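Local coordinates for similar to yteR (Bacilus subtilis) (Clostridium acetobutylicum, PDB 4WU0), which probably acts as an unsaturated rhamnogalacturonan hydrolase of glycoside hydrolase family 105, removing unsaturated sugar residues from fragments of pectin, at residues L275-R279 against E357-L361; I227-N231 against G281-E285. One frame throughout, in Å; residues are numbered along the deposited sequence.

Interaction 1. Residues L275-R279 against E357-L361; sequences LKGVR and EYETL
Glu-357 reaches from helix 345-360 across the last turn of helix 264-279; its CB and its carboxylate both meet that helix, CG bridging them. Its CB lies 3.6 Å from CB of Leu-275. Beyond CB the chain folds at chi2 (-73°), which turns the carboxylate over Lys-276, whose CB is 3.8 Å from Glu-357 CD, and on to Arg-279. OE1 takes the NE proton of Arg-279 at 2.8 Å with an almost straight N-H...O angle of 177°, and OE2 takes one from Arg-279 NH1 at 2.8 Å. Both oxygens use their syn lone pairs, and the guanidinium and carboxylate planes lie only 17° apart, a two-pronged, side-on salt bridge. OE2 receives a proton from a water that accepts one from NZ of Lys-276. Past the CB contact, Leu-275 extends CD1 to 3.9 Å from CB of Tyr-358, while its CD2 meets CD2 of Leu-361, the C-terminal residue, at 3.8 Å. This packs the end of helix 264-279 on the C-terminal helix, consistent with the (alpha/alpha)6 barrel of six-hairpin glycosidases. Two bonds in one plane fix the rotation of the carboxylate, and the guanidinium probably favours its ionised form, Lys-276, shared with Asp-211 and Glu-214, adding less.

Interaction 2. Residues I227-N231 against G281-E285; sequences IKILN and GYLPE
Asn-231 and Tyr-282 make the polar link. The side-chain amide of Asn-231 gives one proton of ND2 to the backbone O of Tyr-282 at 2.8 Å, with an N-H...O angle of 161°, and the other to O of Ile-227, one turn back in its own helix, at 2.9 Å. Both acceptors lie close to the amide plane, so the two bonds together set the amide's rotation and employ both N-H groups. Ile-227 O also accepts the helical bond from Asn-231 N, and the amide proton reaches it from above the carbonyl plane.

Apolar contacts lie beside this link. CD1 of Ile-227 approaches CD1 of Tyr-282 at 4.1 Å, and CD2 of Leu-230 comes to 4.1 Å from CD2 of Tyr-282, on the same side of the ring plane; both approaches are oblique. Leu-230, whose chi1 of 177° swings CG opposite the backbone N, brings CG to 4.2 Å from CD2 of Leu-283. That same CD2 lies 3.5 Å from OD1 of Asn-231, the two side chains running antiparallel as they pass.

The loop leaves helix 264-279 through a Schellman motif at Gly-281, lies along helix 223-240, and leads on to helix 288-302; Ile-213 of helix 199-215 touches both Ile-227 and Tyr-282.

In the fold
Interactions 1 and 2 lie about 13 Å apart, centre to centre, and meet through the C-terminal end of helix 264-279. Gly-277 O and Leu-283 N are 3.1 Å apart, a probable hydrogen bond, while Val-278 CG2 packs 3.8 Å from Pro-284 O. Residues 275-279 thus engage helix 345-360 in interaction 1, and the loop that follows them, 281-285, engages helix 223-240 in interaction 2. The segments alternate along the chain; the contacts themselves let one helix end and its exit loop bridge an earlier helix and the C-terminal one, as structural packing within the (alpha/alpha)6-barrel fold expected for this family. Their centres sit about 17 and 18 Å from the centre of the chain, on the same side of it.

Interaction 1. Residues L275-R279 against E357-L361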
loop_
_atom_site.group_PDB
_atom_site.type_symbol
_atom_site.label_atom_id
_atom_site.label_comp_id
_atom_site.label_asym_id
_atom_site.label_seq_id
_atom_site.Cartn_x
_atom_site.Cartn_y
_atom_site.Cartn_z
ATOM N N LEU A 275 12.613 -0.411 6.457
ATOM C CA LEU A 275 13.564 0.683 6.358
ATOM C C LEU A 275 13.017 1.953 6.995
ATOM O O LEU A 275 13.692 2.617 7.777
ATOM C CB LEU A 275 13.950 0.952 4.904
ATOM C CG LEU A 275 14.901 -0.098 4.290
ATOM C CD1 LEU A 275 14.877 0.025 2.772
ATOM C CD2 LEU A 275 16.317 0.015 4.831
ATOM N N LYS A 276 11.781 2.306 6.651
ATOM C CA LYS A 276 11.176 3.512 7.211
ATOM C C LYS A 276 10.948 3.380 8.711
ATOM O O LYS A 276 11.149 4.329 9.470
ATOM C CB LYS A 276 9.841 3.793 6.509
ATOM C CG LYS A 276 9.144 5.029 7.019
ATOM C CD LYS A 276 8.049 5.508 6.062
ATOM C CE LYS A 276 7.367 6.759 6.557
ATOM N NZ LYS A 276 6.527 7.355 5.503
ATOM N N GLY A 277 10.549 2.184 9.140
ATOM C CA GLY A 277 10.326 1.931 10.557
ATOM C C GLY A 277 11.600 2.104 11.361
ATOM O O GLY A 277 11.578 2.667 12.456
ATOM N N VAL A 278 12.727 1.651 10.821
ATOM C CA VAL A 278 14.004 1.869 11.496
ATOM C C VAL A 278 14.364 3.356 11.517
ATOM O O VAL A 278 14.810 3.888 12.550
ATOM C CB VAL A 278 15.148 1.049 10.826
ATOM C CG1 VAL A 278 16.508 1.457 11.379
ATOM C CG2 VAL A 278 14.914 -0.453 11.008
ATOM N N ARG A 279 14.183 4.030 10.380
ATOM C CA ARG A 279 14.548 5.438 10.263
ATOM C C ARG A 279 13.819 6.317 11.273
ATOM O O ARG A 279 14.401 7.235 11.844
ATOM C CB ARG A 279 14.275 5.957 8.845
ATOM C CG ARG A 279 14.531 7.459 8.701
ATOM C CD ARG A 279 14.499 7.938 7.240
ATOM N NE ARG A 279 13.207 7.746 6.582
ATOM C CZ ARG A 279 12.157 8.548 6.727
ATOM N NH1 ARG A 279 11.033 8.306 6.069
ATOM N NH2 ARG A 279 12.208 9.609 7.537
ATOM N N GLU A 357 14.156 4.880 0.617
ATOM C CA GLU A 357 14.494 4.675 2.036
ATOM C C GLU A 357 15.876 4.041 2.187
ATOM O O GLU A 357 16.618 4.378 3.094
ATOM C CB GLU A 357 13.468 3.792 2.736
ATOM C CG GLU A 357 12.112 4.454 2.966
ATOM C CD GLU A 357 12.118 5.521 4.060
ATOM O OE1 GLU A 357 13.015 5.527 4.938
ATOM O OE2 GLU A 357 11.198 6.375 4.037
ATOM N N TYR A 358 16.188 3.088 1.318
ATOM C CA TYR A 358 17.493 2.437 1.348
ATOM C C TYR A 358 18.604 3.447 1.118
ATOM O O TYR A 358 19.597 3.482 1.843
ATOM C CB TYR A 358 17.565 1.362 0.269
ATOM C CG TYR A 358 18.905 0.678 0.191
ATOM C CD1 TYR A 358 19.202 -0.373 1.024
ATOM C CD2 TYR A 358 19.856 1.079 -0.733
ATOM C CE1 TYR A 358 20.422 -1.018 0.947
ATOM C CE2 TYR A 358 21.078 0.450 -0.811
ATOM C CZ TYR A 358 21.349 -0.601 0.024
ATOM O OH TYR A 358 22.578 -1.249 -0.027
ATOM N N GLU A 359 18.422 4.275 0.101
ATOM C CA GLU A 359 19.411 5.279 -0.237
ATOM C C GLU A 359 19.590 6.251 0.917
ATOM O O GLU A 359 20.697 6.673 1.220
ATOM C CB GLU A 359 18.982 6.011 -1.505
ATOM C CG GLU A 359 19.029 5.111 -2.742
ATOM C CD GLU A 359 18.088 5.548 -3.842
ATOM O OE1 GLU A 359 17.566 6.687 -3.800
ATOM O OE2 GLU A 359 17.830 4.724 -4.747
ATOM N N THR A 360 18.492 6.582 1.579
ATOM C CA THR A 360 18.537 7.546 2.671
ATOM C C THR A 360 19.333 6.955 3.831
ATOM O O THR A 360 20.102 7.658 4.485
ATOM C CB THR A 360 17.124 7.925 3.132
ATOM O OG1 THR A 360 16.416 8.525 2.043
ATOM C CG2 THR A 360 17.169 8.894 4.301
ATOM N N LEU A 361 19.152 5.657 4.075
ATOM C CA LEU A 361 19.923 4.958 5.109
ATOM C C LEU A 361 21.413 4.921 4.763
ATOM O O LEU A 361 22.242 5.222 5.631
ATOM C CB LEU A 361 19.397 3.527 5.280
ATOM C CG LEU A 361 20.200 2.632 6.234
ATOM C CD1 LEU A 361 20.198 3.184 7.674
ATOM C CD2 LEU A 361 19.656 1.212 6.190
ATOM O OXT LEU A 361 21.836 4.588 3.643
HETATM O O HOH W 1 8.617 7.890 3.381
#

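Interaction 2. Residues I227-N231 against G281-E285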
loop_
_atom_site.group_PDB
_atom_site.type_symbol
_atom_site.label_atom_id
_atom_site.label_comp_id
_atom_site.label_asym_id
_atom_site.label_seq_id
_atom_site.Cartn_x
_atom_site.Cartn_y
_atom_site.Cartn_z
ATOM N N ILE A 227 2.584 1.394 16.945
ATOM C CA ILE A 227 3.985 1.022 16.857
ATOM C C ILE A 227 4.178 -0.439 17.275
ATOM O O ILE A 227 4.911 -1.187 16.621
ATOM C CB ILE A 227 4.864 1.996 17.678
ATOM C CG1 ILE A 227 4.882 3.361 16.988
ATOM C CG2 ILE A 227 6.301 1.481 17.848
ATOM C CD1 ILE A 227 5.459 4.495 17.826
ATOM N N LYS A 228 3.495 -0.853 18.338
ATOM C CA LYS A 228 3.564 -2.242 18.773
ATOM C C LYS A 228 3.042 -3.191 17.691
ATOM O O LYS A 228 3.653 -4.228 17.420
ATOM C CB LYS A 228 2.794 -2.434 20.091
ATOM C CG LYS A 228 2.777 -3.864 20.570
ATOM C CD LYS A 228 1.938 -3.983 21.839
ATOM C CE LYS A 228 2.157 -5.297 22.552
ATOM N NZ LYS A 228 1.295 -5.370 23.781
ATOM N N ILE A 229 1.906 -2.853 17.085
ATOM C CA ILE A 229 1.356 -3.666 16.013
ATOM C C ILE A 229 2.364 -3.782 14.876
ATOM O O ILE A 229 2.574 -4.856 14.329
ATOM C CB ILE A 229 0.025 -3.051 15.475
ATOM C CG1 ILE A 229 -1.062 -3.156 16.543
ATOM C CG2 ILE A 229 -0.427 -3.723 14.167
ATOM C CD1 ILE A 229 -2.328 -2.388 16.209
ATOM N N LEU A 230 3.004 -2.673 14.513
ATOM C CA LEU A 230 4.010 -2.726 13.457
ATOM C C LEU A 230 5.176 -3.658 13.825
ATOM O O LEU A 230 5.632 -4.477 13.003
ATOM C CB LEU A 230 4.520 -1.322 13.126
ATOM C CG LEU A 230 5.632 -1.257 12.071
ATOM C CD1 LEU A 230 5.208 -1.829 10.739
ATOM C CD2 LEU A 230 6.083 0.186 11.868
ATOM N N ASN A 231 5.667 -3.541 15.054
ATOM C CA ASN A 231 6.730 -4.431 15.497
ATOM C C ASN A 231 6.288 -5.878 15.420
ATOM O O ASN A 231 7.059 -6.737 14.991
ATOM C CB ASN A 231 7.187 -4.095 16.907
ATOM C CG ASN A 231 8.207 -2.998 16.926
ATOM O OD1 ASN A 231 9.404 -3.248 16.876
ATOM N ND2 ASN A 231 7.742 -1.769 16.980
ATOM N N GLY A 281 12.505 5.230 14.083
ATOM C CA GLY A 281 12.652 4.705 15.433
ATOM C C GLY A 281 11.548 3.762 15.894
ATOM O O GLY A 281 11.539 3.365 17.073
ATOM N N TYR A 282 10.634 3.395 14.987
ATOM C CA TYR A 282 9.552 2.496 15.351
ATOM C C TYR A 282 10.072 1.086 15.543
ATOM O O TYR A 282 9.548 0.335 16.371
ATOM C CB TYR A 282 8.433 2.476 14.306
ATOM C CG TYR A 282 7.924 3.821 13.880
ATOM C CD1 TYR A 282 8.021 4.918 14.706
ATOM C CD2 TYR A 282 7.334 3.990 12.636
ATOM C CE1 TYR A 282 7.554 6.151 14.299
ATOM C CE2 TYR A 282 6.872 5.203 12.229
ATOM C CZ TYR A 282 6.979 6.287 13.060
ATOM O OH TYR A 282 6.519 7.537 12.675
ATOM N N LEU A 283 11.111 0.746 14.782
ATOM C CA LEU A 283 11.720 -0.573 14.819
ATOM C C LEU A 283 13.162 -0.391 15.292
ATOM O O LEU A 283 13.767 0.669 15.057
ATOM C CB LEU A 283 11.708 -1.198 13.426
ATOM C CG LEU A 283 10.352 -1.337 12.733
ATOM C CD1 LEU A 283 10.515 -1.795 11.286
ATOM C CD2 LEU A 283 9.461 -2.321 13.493
ATOM N N PRO A 284 13.707 -1.401 15.961
ATOM C CA PRO A 284 15.054 -1.236 16.520
ATOM C C PRO A 284 16.162 -1.126 15.465
ATOM O O PRO A 284 16.066 -1.736 14.389
ATOM C CB PRO A 284 15.243 -2.509 17.357
ATOM C CG PRO A 284 14.327 -3.505 16.771
ATOM C CD PRO A 284 13.144 -2.734 16.259
ATOM N N GLU A 285 17.227 -0.403 15.800
ATOM C CA GLU A 285 18.317 -0.175 14.859
ATOM C C GLU A 285 19.051 -1.467 14.529
ATOM O O GLU A 285 19.763 -1.554 13.522
ATOM C CB GLU A 285 19.292 0.874 15.408
ATOM C CG GLU A 285 18.662 2.258 15.513
ATOM C CD GLU A 285 19.618 3.325 15.998
ATOM O OE1 GLU A 285 20.847 3.113 15.919
ATOM O OE2 GLU A 285 19.128 4.378 16.468
#